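Local structure of 5-carboxymethyl-2-hydroxymuconate semialdehyde dehydrogenase (Thermus thermophilus, 2D4E) at residues C[25-30]-C[56-61]; C[33-38]-C[208-213]; C[44-49]-C[201-206]; C[48-53]-C[344-349]; C[123-128]-C[174-179]. The protein probably catalyses the NAD-dependent oxidation of 5-carboxymethyl-2-hydroxymuconate semialdehyde to the corresponding carboxylic acid. All blocks are in the same frame, centred on the assembly; numbering follows the deposited sequence. Where two conformers were deposited one is given.

Contact 1: residues C[25-30]-C[56-61]; sequences RPALHF and GVAARG
The imidazole of His29 lies with one face against the methyl of Ala59, the two held in a CH-pi contact: Ala59 CB stands 3.6 Å from the His29 ring centroid, 27° off the ring normal and displaced toward the NE2 side. With CG of His29 anti to its carbonyl carbon (chi1 -49°), the ring turns toward Ala59, the last strand residue, and the loop at Arg60 and Gly61. There its edge meets the backbone, His29 CE1 approaching Gly61 N at 3.4 Å, and a CB on residue 61 would clash with that same carbon. Farther back, Pro26 and Val57 point the same way and lie side by side, with Pro26 CB 3.8 Å from Val57 CG2. The methyls of Ala27 and Ala58 also touch.

The backbones themselves form a single parallel beta bridge. Ala27 N donates to Val57 O at 2.7 Å, in the carbonyl plane, and Ala27 O receives Ala59 N at 2.8 Å, almost along the C=O axis. A water accepting from Val57 N extends the junction to Arg25 O, to which its bond is weak.

Both His29 nitrogens are engaged beyond the pair, NE2 with Ser38 OG and ND1 with Gln226 N. An alanine here would give up both bonds and the ring face over Ala59, and would probably loosen the meeting of 25-30 with 56-61. Strand 53-59 pairs with strand 43-48, strand 29-31 runs antiparallel to strand 34-36, and Ala27 rests on helix 203-214 at Phe203 and Thr206.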
# COMPACT_ATOMS: atom_id res chain seq x y z
N ARG C 25 -27.73 35.76 22.39
CA ARG C 25 -27.27 35.79 21.01
C ARG C 25 -27.83 34.74 20.05
O ARG C 25 -27.61 33.54 20.23
CB ARG C 25 -25.73 35.72 20.99
CG ARG C 25 -25.06 36.87 21.72
CD ARG C 25 -25.43 38.21 21.09
NE ARG C 25 -24.80 38.40 19.78
CZ ARG C 25 -23.51 38.66 19.61
NH1 ARG C 25 -22.71 38.77 20.66
NH2 ARG C 25 -23.02 38.81 18.39
N PRO C 26 -28.56 35.19 19.02
CA PRO C 26 -29.12 34.25 18.05
C PRO C 26 -27.97 33.55 17.33
O PRO C 26 -26.94 34.17 17.07
CB PRO C 26 -29.91 35.15 17.10
CG PRO C 26 -30.30 36.32 17.99
CD PRO C 26 -29.03 36.56 18.77
N ALA C 27 -28.13 32.27 17.03
CA ALA C 27 -27.08 31.53 16.32
C ALA C 27 -27.20 31.85 14.84
O ALA C 27 -28.18 31.46 14.19
CB ALA C 27 -27.25 30.03 16.56
N LEU C 28 -26.22 32.56 14.29
CA LEU C 28 -26.28 32.96 12.89
C LEU C 28 -25.51 32.07 11.92
O LEU C 28 -24.71 31.22 12.32
CB LEU C 28 -25.77 34.40 12.74
CG LEU C 28 -26.48 35.47 13.58
CD1 LEU C 28 -25.76 36.81 13.42
CD2 LEU C 28 -27.92 35.58 13.13
N HIS C 29 -25.76 32.28 10.63
CA HIS C 29 -25.06 31.54 9.59
C HIS C 29 -23.69 32.18 9.47
O HIS C 29 -23.47 33.29 9.96
CB HIS C 29 -25.75 31.71 8.22
CG HIS C 29 -27.23 31.49 8.24
ND1 HIS C 29 -27.80 30.29 8.58
CD2 HIS C 29 -28.25 32.33 7.92
CE1 HIS C 29 -29.12 30.39 8.46
NE2 HIS C 29 -29.41 31.61 8.07
N PHE C 30 -22.77 31.48 8.84
CA PHE C 30 -21.45 32.02 8.59
C PHE C 30 -21.27 31.83 7.09
O PHE C 30 -21.09 30.70 6.61
CB PHE C 30 -20.35 31.28 9.34
CG PHE C 30 -19.02 31.98 9.28
CD1 PHE C 30 -18.78 33.09 10.08
CD2 PHE C 30 -18.04 31.58 8.38
CE1 PHE C 30 -17.59 33.80 9.98
CE2 PHE C 30 -16.84 32.28 8.26
CZ PHE C 30 -16.61 33.40 9.07
N GLY C 56 -32.46 29.31 23.13
CA GLY C 56 -32.14 30.44 22.28
C GLY C 56 -32.70 30.18 20.90
O GLY C 56 -33.51 29.26 20.72
N VAL C 57 -32.28 30.97 19.92
CA VAL C 57 -32.77 30.81 18.57
C VAL C 57 -31.64 30.79 17.55
O VAL C 57 -30.55 31.29 17.81
CB VAL C 57 -33.76 31.96 18.21
CG1 VAL C 57 -34.89 32.00 19.23
CG2 VAL C 57 -33.04 33.29 18.17
N ALA C 58 -31.91 30.20 16.39
CA ALA C 58 -30.92 30.12 15.32
C ALA C 58 -31.57 30.59 14.03
O ALA C 58 -32.77 30.37 13.82
CB ALA C 58 -30.43 28.68 15.17
N ALA C 59 -30.79 31.24 13.17
CA ALA C 59 -31.30 31.74 11.90
C ALA C 59 -31.89 30.61 11.06
O ALA C 59 -31.30 29.53 10.95
CB ALA C 59 -30.18 32.43 11.12
N ARG C 60 -33.06 30.85 10.48
CA ARG C 60 -33.73 29.84 9.67
C ARG C 60 -33.32 29.99 8.21
O ARG C 60 -33.95 30.72 7.45
CB ARG C 60 -35.25 29.98 9.81
CG ARG C 60 -36.04 28.90 9.10
CD ARG C 60 -37.50 28.95 9.50
NE ARG C 60 -38.30 27.96 8.79
CZ ARG C 60 -39.59 27.74 9.01
NH1 ARG C 60 -40.24 28.44 9.94
NH2 ARG C 60 -40.24 26.82 8.32
N GLY C 61 -32.25 29.29 7.84
CA GLY C 61 -31.75 29.36 6.48
C GLY C 61 -32.56 28.64 5.43
O GLY C 61 -33.17 27.60 5.70
O HOH W 1 -30.44 32.82 21.03

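Contact 2: residues C[33-38]-C[208-213]; sequences GEFVPS and LAEILK
Phe35 reaches the helix with the far end of its ring. Its CG is anti to the carbonyl carbon (chi1 -77°), and from there the ring brings Phe35 CZ to 3.4 Å from Glu210 CG. The backbone Glu210 N lies at the ring's edge, in its plane. One carbon round the ring, Phe35 CE2 touches Ala209 CB at 3.8 Å, while on the other flank Phe35 CE1 comes within 4.2 Å of Lys213 CD.

Glu210 has its own CG anti to the carbonyl carbon and is extended beyond it, so that its aliphatic part meets the phenyl tip and its carboxylate plane stands 87° from the ring. The hairpin of strands 29-31 and 34-36 lies alongside helix 203-214, strand 34-36 running roughly antiparallel to it, the segment axes approaching to 10.0 Å. The helix itself is the connection of a beta-alpha-beta crossover between strands 193-196 and 222-224 of the parallel coenzyme-binding sheet, and Ala209 and Leu212 pack on Phe222 there. Gly33, in the hairpin turn, adopts left-handed helical backbone angles at which a CB would crowd the preceding carbonyl oxygen.

Lys213 leaves the helix with CG anti to the backbone N and stays extended until a bend at chi4 carries NZ toward the turn. Lys213 NZ ends 3.8 Å from Gly33 O, too far for a hydrogen bond. Phe35 also meets Phe30 of the partner strand edge-to-face.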
# COMPACT_ATOMS: atom_id res chain seq x y z
N GLY C 33 -17.18 34.37 4.97
CA GLY C 33 -16.39 35.02 6.01
C GLY C 33 -17.06 35.92 7.04
O GLY C 33 -16.37 36.65 7.75
N GLU C 34 -18.39 35.88 7.14
CA GLU C 34 -19.10 36.73 8.10
C GLU C 34 -20.33 36.05 8.68
O GLU C 34 -20.96 35.21 8.02
CB GLU C 34 -19.57 38.03 7.43
CG GLU C 34 -18.48 38.97 6.96
CD GLU C 34 -19.04 40.26 6.37
OE1 GLU C 34 -18.25 41.11 5.92
OE2 GLU C 34 -20.29 40.41 6.37
N PHE C 35 -20.68 36.41 9.91
CA PHE C 35 -21.89 35.86 10.53
C PHE C 35 -23.05 36.71 10.04
O PHE C 35 -23.01 37.94 10.13
CB PHE C 35 -21.81 35.91 12.05
CG PHE C 35 -20.93 34.85 12.64
CD1 PHE C 35 -19.61 35.13 12.99
CD2 PHE C 35 -21.41 33.55 12.81
CE1 PHE C 35 -18.78 34.12 13.49
CE2 PHE C 35 -20.59 32.54 13.31
CZ PHE C 35 -19.27 32.82 13.65
N VAL C 36 -24.08 36.06 9.52
CA VAL C 36 -25.24 36.78 9.02
C VAL C 36 -26.53 36.03 9.29
O VAL C 36 -26.54 34.80 9.42
CB VAL C 36 -25.15 37.00 7.49
CG1 VAL C 36 -23.87 37.76 7.14
CG2 VAL C 36 -25.21 35.66 6.77
N PRO C 37 -27.65 36.76 9.38
CA PRO C 37 -28.96 36.16 9.63
C PRO C 37 -29.54 35.76 8.28
O PRO C 37 -28.91 36.00 7.24
CB PRO C 37 -29.75 37.31 10.24
CG PRO C 37 -29.26 38.47 9.41
CD PRO C 37 -27.75 38.23 9.38
N SER C 38 -30.72 35.16 8.28
CA SER C 38 -31.35 34.80 7.02
C SER C 38 -31.88 36.12 6.45
O SER C 38 -32.15 37.05 7.21
CB SER C 38 -32.50 33.83 7.27
OG SER C 38 -32.04 32.67 7.93
N LEU C 208 -18.53 26.76 16.58
CA LEU C 208 -17.43 26.19 15.82
C LEU C 208 -17.02 27.17 14.73
O LEU C 208 -15.82 27.37 14.49
CB LEU C 208 -17.86 24.86 15.20
CG LEU C 208 -16.83 24.17 14.29
CD1 LEU C 208 -15.55 23.90 15.07
CD2 LEU C 208 -17.43 22.86 13.74
N ALA C 209 -17.99 27.79 14.08
CA ALA C 209 -17.68 28.76 13.04
C ALA C 209 -16.88 29.91 13.65
O ALA C 209 -15.95 30.42 13.03
CB ALA C 209 -18.95 29.29 12.40
N GLU C 210 -17.25 30.32 14.86
CA GLU C 210 -16.53 31.41 15.52
C GLU C 210 -15.07 31.03 15.66
O GLU C 210 -14.18 31.83 15.37
CB GLU C 210 -17.12 31.69 16.91
CG GLU C 210 -18.55 32.21 16.89
CD GLU C 210 -19.04 32.63 18.27
OE1 GLU C 210 -20.24 32.94 18.40
OE2 GLU C 210 -18.22 32.65 19.21
N ILE C 211 -14.84 29.80 16.09
CA ILE C 211 -13.49 29.29 16.28
C ILE C 211 -12.72 29.22 14.96
O ILE C 211 -11.56 29.63 14.90
CB ILE C 211 -13.52 27.90 16.95
CG1 ILE C 211 -14.03 28.06 18.39
CG2 ILE C 211 -12.14 27.26 16.92
CD1 ILE C 211 -14.27 26.76 19.11
N LEU C 212 -13.34 28.71 13.90
CA LEU C 212 -12.65 28.64 12.63
C LEU C 212 -12.31 30.05 12.15
O LEU C 212 -11.31 30.24 11.45
CB LEU C 212 -13.48 27.91 11.58
CG LEU C 212 -13.15 26.41 11.48
CD1 LEU C 212 -13.37 25.74 12.84
CD2 LEU C 212 -14.00 25.76 10.41
N LYS C 213 -13.13 31.03 12.52
CA LYS C 213 -12.85 32.40 12.13
C LYS C 213 -11.70 32.92 12.99
O LYS C 213 -10.89 33.72 12.53
CB LYS C 213 -14.08 33.30 12.32
CG LYS C 213 -13.82 34.77 12.01
CD LYS C 213 -15.06 35.62 12.21
CE LYS C 213 -14.75 37.12 12.10
NZ LYS C 213 -14.22 37.50 10.76

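Contact 3: residues C[44-49]-C[201-206]; sequences FPSLDP and SPFTAT. With NA (sodium ion), chain I.
A sodium site joins strand 43-48 to the loop that leads into helix 203-214; intrasubunit cation sites at a comparable place are known in other aldehyde dehydrogenases. Two consecutive residues of the strand supply ligands, one through its side chain and the next through its backbone. Ser46 holds OG anti to its backbone N (chi1 179°), and Ser46 OG binds the sodium at 2.7 Å. Leu47 O follows at 2.5 Å from the ion, and a water lies equally close to it. Asp113, through OD1 and its carbonyl oxygen, and Trp200 O complete a shell of six oxygens.

The same serine carries the packing against 201-206. Its oxygen faces the proline ring, Ser46 OG being 3.5 Å from Pro202 CD, while its methylene comes obliquely onto the phenyl of the next residue, with Ser46 CB 3.7 Å from Phe203 CE1. Pro202 also lies over a face of the Phe203 ring, toward its rim, so the two residues make one apolar surface for the serine. Two residues earlier on the strand, Phe44 CZ adds an oblique contact with Pro202 CB at 4.3 Å.

No hydrogen bond crosses between the segments; apolar contact joins them directly, and the metal only indirectly, through Trp200 just before 201-206 and through Asp113. Asp113 ties the two together, since OD1 binds sodium and OD2 accepts from Phe203 N. In this buried setting the adjacent cation, with a backbone N-H on the second oxygen, would be expected to keep Asp113 ionised, and the sodium would probably polarise the Ser46 hydroxyl it binds.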
# COMPACT_ATOMS: atom_id res chain seq x y z
N PHE C 44 -35.61 30.09 14.36
CA PHE C 44 -36.32 28.96 14.93
C PHE C 44 -35.68 28.68 16.29
O PHE C 44 -34.47 28.84 16.47
CB PHE C 44 -36.27 27.74 14.00
CG PHE C 44 -34.89 27.14 13.85
CD1 PHE C 44 -34.47 26.12 14.71
CD2 PHE C 44 -34.04 27.57 12.84
CE1 PHE C 44 -33.21 25.55 14.56
CE2 PHE C 44 -32.77 26.99 12.69
CZ PHE C 44 -32.36 25.98 13.55
N PRO C 45 -36.49 28.26 17.27
CA PRO C 45 -35.94 27.98 18.59
C PRO C 45 -35.38 26.57 18.77
O PRO C 45 -35.70 25.65 18.02
CB PRO C 45 -37.13 28.21 19.50
CG PRO C 45 -38.25 27.60 18.67
CD PRO C 45 -37.95 28.09 17.25
N SER C 46 -34.52 26.43 19.78
CA SER C 46 -33.94 25.15 20.15
C SER C 46 -34.18 25.01 21.64
O SER C 46 -33.85 25.91 22.42
CB SER C 46 -32.44 25.11 19.86
OG SER C 46 -31.93 23.84 20.25
N LEU C 47 -34.74 23.88 22.04
CA LEU C 47 -35.06 23.60 23.43
C LEU C 47 -33.92 22.97 24.23
O LEU C 47 -32.98 22.40 23.68
CB LEU C 47 -36.27 22.66 23.50
CG LEU C 47 -37.49 22.96 22.62
CD1 LEU C 47 -38.54 21.88 22.81
CD2 LEU C 47 -38.06 24.34 22.96
N ASP C 48 -34.03 23.09 25.55
CA ASP C 48 -33.09 22.50 26.49
C ASP C 48 -33.83 21.21 26.85
O ASP C 48 -34.83 21.25 27.56
CB ASP C 48 -32.92 23.42 27.70
CG ASP C 48 -32.16 22.77 28.85
OD1 ASP C 48 -31.75 23.50 29.76
OD2 ASP C 48 -31.99 21.53 28.84
N PRO C 49 -33.35 20.06 26.37
CA PRO C 49 -33.99 18.76 26.64
C PRO C 49 -34.24 18.42 28.10
O PRO C 49 -35.05 17.54 28.40
CB PRO C 49 -33.06 17.77 25.95
CG PRO C 49 -31.73 18.45 26.00
CD PRO C 49 -32.07 19.87 25.66
N SER C 201 -30.18 20.96 17.70
CA SER C 201 -29.01 21.33 18.52
C SER C 201 -28.02 22.12 17.65
O SER C 201 -26.87 21.73 17.46
CB SER C 201 -28.33 20.07 19.07
OG SER C 201 -27.93 19.20 18.02
N PRO C 202 -28.46 23.28 17.15
CA PRO C 202 -27.71 24.19 16.28
C PRO C 202 -26.58 25.04 16.86
O PRO C 202 -25.64 25.39 16.15
CB PRO C 202 -28.81 25.08 15.72
CG PRO C 202 -29.66 25.29 16.94
CD PRO C 202 -29.73 23.91 17.58
N PHE C 203 -26.67 25.35 18.15
CA PHE C 203 -25.69 26.23 18.80
C PHE C 203 -24.20 25.92 18.65
O PHE C 203 -23.42 26.80 18.28
CB PHE C 203 -26.04 26.36 20.28
CG PHE C 203 -27.42 26.89 20.50
CD1 PHE C 203 -28.27 26.29 21.43
CD2 PHE C 203 -27.90 27.95 19.74
CE1 PHE C 203 -29.58 26.74 21.58
CE2 PHE C 203 -29.20 28.40 19.89
CZ PHE C 203 -30.04 27.80 20.81
N THR C 204 -23.80 24.69 18.93
CA THR C 204 -22.40 24.31 18.84
C THR C 204 -21.77 24.61 17.47
O THR C 204 -20.59 24.95 17.39
CB THR C 204 -22.23 22.81 19.16
OG1 THR C 204 -22.74 22.54 20.47
CG2 THR C 204 -20.77 22.41 19.09
N ALA C 205 -22.54 24.47 16.40
CA ALA C 205 -22.02 24.73 15.05
C ALA C 205 -21.68 26.20 14.86
O ALA C 205 -20.64 26.53 14.28
CB ALA C 205 -23.04 24.27 14.00
N THR C 206 -22.54 27.10 15.32
CA THR C 206 -22.26 28.53 15.19
C THR C 206 -21.00 28.85 16.00
O THR C 206 -20.19 29.68 15.59
CB THR C 206 -23.44 29.38 15.70
OG1 THR C 206 -24.45 29.44 14.67
CG2 THR C 206 -22.98 30.78 16.06
NA NA I . -31.65 21.61 21.73
O HOH W 2 -33.59 20.15 21.34

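Contact 4: residues C[48-53]-C[344-349]; sequences DPATNE and VGPLIH
Two prolines interlock across this buried junction, each ring setting its CB against carbonyl oxygen of the other loop. Pro49 CB projects between two successive carbonyl oxygens, 3.2 Å from Leu347 O and 3.5 Å from Ile348 O. In return Pro346 CB lies 3.4 Å from Pro49 O, and the rings themselves touch where Pro49 CB and Pro346 CG stand 4.1 Å apart. Ala50 adds its methyl to the same ring, CB against Pro346 CG.

The turn that presents Pro49 is fastened by Asp48. Its side chain makes an Asx turn, in which Ala50 N donates to Asp48 OD2 at 2.9 Å, coming from outside the carboxylate plane, while Asp48 O takes the N-H groups of both Thr51 and Asn52. The other carboxylate oxygen, OD1, forms a salt bridge with Arg19. On the opposing loop, Glu303 OE2 accepts from Ile348 N, and Asn390, whose ND2 donates to Leu347 O, also bonds to the backbones of Pro49 and Leu347.

No hydrogen bond links the segments directly. Proline nitrogens offer no N-H, and what the carbonyls meet across the junction are weakly polar C-H groups; stronger polar ties run through Asn390, which bonds to both sides.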
# COMPACT_ATOMS: atom_id res chain seq x y z
N ASP C 48 -34.03 23.09 25.55
CA ASP C 48 -33.09 22.50 26.49
C ASP C 48 -33.83 21.21 26.85
O ASP C 48 -34.83 21.25 27.56
CB ASP C 48 -32.92 23.42 27.70
CG ASP C 48 -32.16 22.77 28.85
OD1 ASP C 48 -31.75 23.50 29.76
OD2 ASP C 48 -31.99 21.53 28.84
N PRO C 49 -33.35 20.06 26.37
CA PRO C 49 -33.99 18.76 26.64
C PRO C 49 -34.24 18.42 28.10
O PRO C 49 -35.05 17.54 28.40
CB PRO C 49 -33.06 17.77 25.95
CG PRO C 49 -31.73 18.45 26.00
CD PRO C 49 -32.07 19.87 25.66
N ALA C 50 -33.57 19.12 29.01
CA ALA C 50 -33.75 18.87 30.43
C ALA C 50 -35.00 19.55 30.99
O ALA C 50 -35.54 19.12 32.00
CB ALA C 50 -32.52 19.32 31.20
N THR C 51 -35.45 20.61 30.33
CA THR C 51 -36.62 21.36 30.81
C THR C 51 -37.62 21.73 29.71
O THR C 51 -38.73 22.19 30.00
CB THR C 51 -36.18 22.66 31.48
OG1 THR C 51 -35.52 23.47 30.50
CG2 THR C 51 -35.22 22.38 32.63
N ASN C 52 -37.21 21.53 28.47
CA ASN C 52 -38.04 21.87 27.32
C ASN C 52 -38.31 23.37 27.24
O ASN C 52 -39.28 23.80 26.63
CB ASN C 52 -39.34 21.08 27.33
CG ASN C 52 -39.13 19.63 26.92
OD1 ASN C 52 -38.38 19.35 25.98
ND2 ASN C 52 -39.79 18.70 27.60
N GLU C 53 -37.43 24.15 27.87
CA GLU C 53 -37.53 25.60 27.83
C GLU C 53 -36.68 26.02 26.64
O GLU C 53 -35.77 25.30 26.24
CB GLU C 53 -36.91 26.23 29.08
CG GLU C 53 -37.41 25.70 30.41
CD GLU C 53 -38.69 26.35 30.87
OE1 GLU C 53 -38.92 26.39 32.11
OE2 GLU C 53 -39.47 26.81 30.01
N VAL C 344 -27.63 8.65 32.96
CA VAL C 344 -28.53 8.76 31.82
C VAL C 344 -29.34 10.05 31.94
O VAL C 344 -30.02 10.29 32.93
CB VAL C 344 -29.50 7.56 31.73
CG1 VAL C 344 -30.67 7.88 30.80
CG2 VAL C 344 -28.76 6.34 31.21
N GLY C 345 -29.23 10.89 30.90
CA GLY C 345 -29.94 12.15 30.88
C GLY C 345 -31.21 12.06 30.05
O GLY C 345 -31.68 10.96 29.76
N PRO C 346 -31.79 13.20 29.66
CA PRO C 346 -33.01 13.26 28.86
C PRO C 346 -32.76 13.13 27.36
O PRO C 346 -31.66 13.40 26.88
CB PRO C 346 -33.58 14.62 29.22
CG PRO C 346 -32.33 15.45 29.28
CD PRO C 346 -31.35 14.56 30.03
N LEU C 347 -33.80 12.71 26.64
CA LEU C 347 -33.71 12.58 25.20
C LEU C 347 -33.78 13.97 24.60
O LEU C 347 -34.23 14.93 25.25
CB LEU C 347 -34.85 11.69 24.68
CG LEU C 347 -34.84 10.29 25.29
CD1 LEU C 347 -35.87 9.41 24.61
CD2 LEU C 347 -33.44 9.67 25.14
N ILE C 348 -33.32 14.07 23.36
CA ILE C 348 -33.23 15.34 22.64
C ILE C 348 -34.44 16.25 22.54
O ILE C 348 -34.33 17.47 22.70
CB ILE C 348 -32.70 15.09 21.21
CG1 ILE C 348 -32.39 16.42 20.52
CG2 ILE C 348 -33.71 14.28 20.41
CD1 ILE C 348 -31.27 17.20 21.20
N HIS C 349 -35.61 15.68 22.27
CA HIS C 349 -36.80 16.50 22.06
C HIS C 349 -38.05 15.70 22.44
O HIS C 349 -38.05 14.48 22.35
CB HIS C 349 -36.81 16.89 20.57
CG HIS C 349 -37.80 17.94 20.21
ND1 HIS C 349 -39.15 17.67 20.05
CD2 HIS C 349 -37.64 19.26 19.93
CE1 HIS C 349 -39.77 18.78 19.68
NE2 HIS C 349 -38.88 19.76 19.60

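Contact 5: residues C[123-128]-C[174-179]; sequences AQVARA and APLMLS
Pro175 O is gripped twice, both times by Ser179: the backbone N donates to it at 3.1 Å, and the hydroxyl OG bonds it at 2.8 Å in the carbonyl plane. That doubled hold secures the first turn of helix 175-188, which presents Leu176 and Met177 to helix 118-136.

Met177 leaves the helix with CG anti to its backbone N and, in the conformer described out of two deposited, bends at chi2 and chi3 to bring its sulfur over the guanidinium of Arg127. Met177 SD sits 3.9 Å above that plane, over its centre, while the terminal methyl CE lies 3.3 Å from Arg127 NH2. Arg127 reaches this place through bends at chi2 and chi3, and its NH1 is bound by Asn131 OD1 and in a salt bridge with Glu130. An alanine here would remove the flat group beneath the sulfur and is likely to leave the Met177 end less firmly placed. At right angles to Met177, the Gln124 chain brings OE1 to 3.6 Å from Met177 CB without a hydrogen bond.

On the buried side, Ala128 CB fits against Leu176 CG at 3.5 Å, and Val125 CG2 touches Leu176 CD2 at 3.9 Å. The small alanine lets the backbones draw close, the segment axes passing 8.4 Å apart at 23°, nearly parallel. Helix 103-114 packs on Val125 and supplies Glu110 OE2 to Leu176 N, helix 203-214 meets Leu176 and Ser179 through Thr204 and Leu208, and Leu178 touches the bound NAD.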
# COMPACT_ATOMS: atom_id res chain seq x y z
N ALA C 123 -15.46 15.11 26.98
CA ALA C 123 -14.55 14.15 26.36
C ALA C 123 -14.73 14.20 24.85
O ALA C 123 -13.78 13.97 24.09
CB ALA C 123 -14.83 12.74 26.88
N GLN C 124 -15.95 14.49 24.40
CA GLN C 124 -16.25 14.57 22.98
C GLN C 124 -15.57 15.79 22.35
O GLN C 124 -15.21 15.77 21.17
CB GLN C 124 -17.76 14.64 22.76
CG GLN C 124 -18.48 13.37 23.15
CD GLN C 124 -18.58 12.40 22.01
OE1 GLN C 124 -19.43 12.56 21.13
NE2 GLN C 124 -17.71 11.40 21.99
N VAL C 125 -15.40 16.85 23.14
CA VAL C 125 -14.73 18.05 22.64
C VAL C 125 -13.27 17.67 22.38
O VAL C 125 -12.68 18.11 21.41
CB VAL C 125 -14.77 19.21 23.66
CG1 VAL C 125 -13.88 20.35 23.18
CG2 VAL C 125 -16.21 19.69 23.82
N ALA C 126 -12.71 16.86 23.27
CA ALA C 126 -11.33 16.42 23.09
C ALA C 126 -11.22 15.60 21.80
O ALA C 126 -10.24 15.74 21.05
CB ALA C 126 -10.88 15.60 24.30
N ARG C 127 -12.21 14.75 21.53
CA ARG C 127 -12.19 13.94 20.31
C ARG C 127 -12.31 14.85 19.08
O ARG C 127 -11.72 14.58 18.04
CB ARG C 127 -13.34 12.93 20.31
CG ARG C 127 -13.07 11.66 21.11
CD ARG C 127 -12.07 10.73 20.39
NE ARG C 127 -12.59 10.18 19.13
CZ ARG C 127 -12.40 10.73 17.93
NH1 ARG C 127 -11.70 11.85 17.80
NH2 ARG C 127 -12.94 10.17 16.85
N ALA C 128 -13.09 15.91 19.21
CA ALA C 128 -13.28 16.86 18.12
C ALA C 128 -11.95 17.52 17.80
O ALA C 128 -11.58 17.68 16.63
CB ALA C 128 -14.31 17.90 18.50
N ALA C 174 -24.65 14.34 18.51
CA ALA C 174 -23.27 14.74 18.84
C ALA C 174 -22.75 15.75 17.81
O ALA C 174 -21.84 15.44 17.03
CB ALA C 174 -22.37 13.50 18.88
N PRO C 175 -23.31 16.97 17.82
CA PRO C 175 -22.97 18.08 16.92
C PRO C 175 -21.50 18.34 16.64
O PRO C 175 -21.08 18.32 15.48
CB PRO C 175 -23.64 19.28 17.60
CG PRO C 175 -24.84 18.66 18.22
CD PRO C 175 -24.28 17.40 18.83
N LEU C 176 -20.72 18.60 17.68
CA LEU C 176 -19.30 18.90 17.48
C LEU C 176 -18.49 17.72 16.95
O LEU C 176 -17.78 17.85 15.95
CB LEU C 176 -18.67 19.38 18.79
CG LEU C 176 -17.24 19.90 18.63
CD1 LEU C 176 -17.26 21.18 17.79
CD2 LEU C 176 -16.62 20.17 19.99
N MET C 177 -18.59 16.57 17.61
CA MET C 177 -17.83 15.39 17.20
C MET C 177 -18.16 14.90 15.79
O MET C 177 -17.27 14.62 15.00
CB MET C 177 -18.06 14.25 18.20
CG MET C 177 -17.47 12.91 17.81
SD MET C 177 -15.69 12.94 17.56
CE MET C 177 -15.55 12.02 16.03
N LEU C 178 -19.45 14.80 15.48
CA LEU C 178 -19.86 14.32 14.17
C LEU C 178 -19.66 15.29 13.02
O LEU C 178 -19.52 14.87 11.87
CB LEU C 178 -21.31 13.85 14.24
CG LEU C 178 -21.52 12.75 15.29
CD1 LEU C 178 -22.97 12.32 15.27
CD2 LEU C 178 -20.60 11.57 15.01
N SER C 179 -19.63 16.59 13.29
CA SER C 179 -19.43 17.55 12.21
C SER C 179 -17.94 17.68 11.92
O SER C 179 -17.53 17.71 10.77
CB SER C 179 -20.03 18.92 12.55
OG SER C 179 -19.36 19.55 13.62

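Overall arrangement
Helix 203-214 organises much of this set: contact 3 uses its first turn, contact 2 its later turns, and contact 5 packs on it from helix 175-188. Contacts 1 and 3, with centres 9 Å apart, share the hairpin of strands 43-48 and 53-59, bonded through Ala58 N and Phe44 O. Ser38 OG links contact 2 to contact 1 through its bond with Arg60 O. Contacts 3 and 4 share Asp48 and Pro49, the side chain of Pro49 about 4 Å from a sodium ion. Contact 5 lies nearest the centre of the chain, about 9 Å between centres, and Leu178 there belongs to the NAD pocket; in contact 3 the side chain of Ser201 is about 8 Å from the coenzyme.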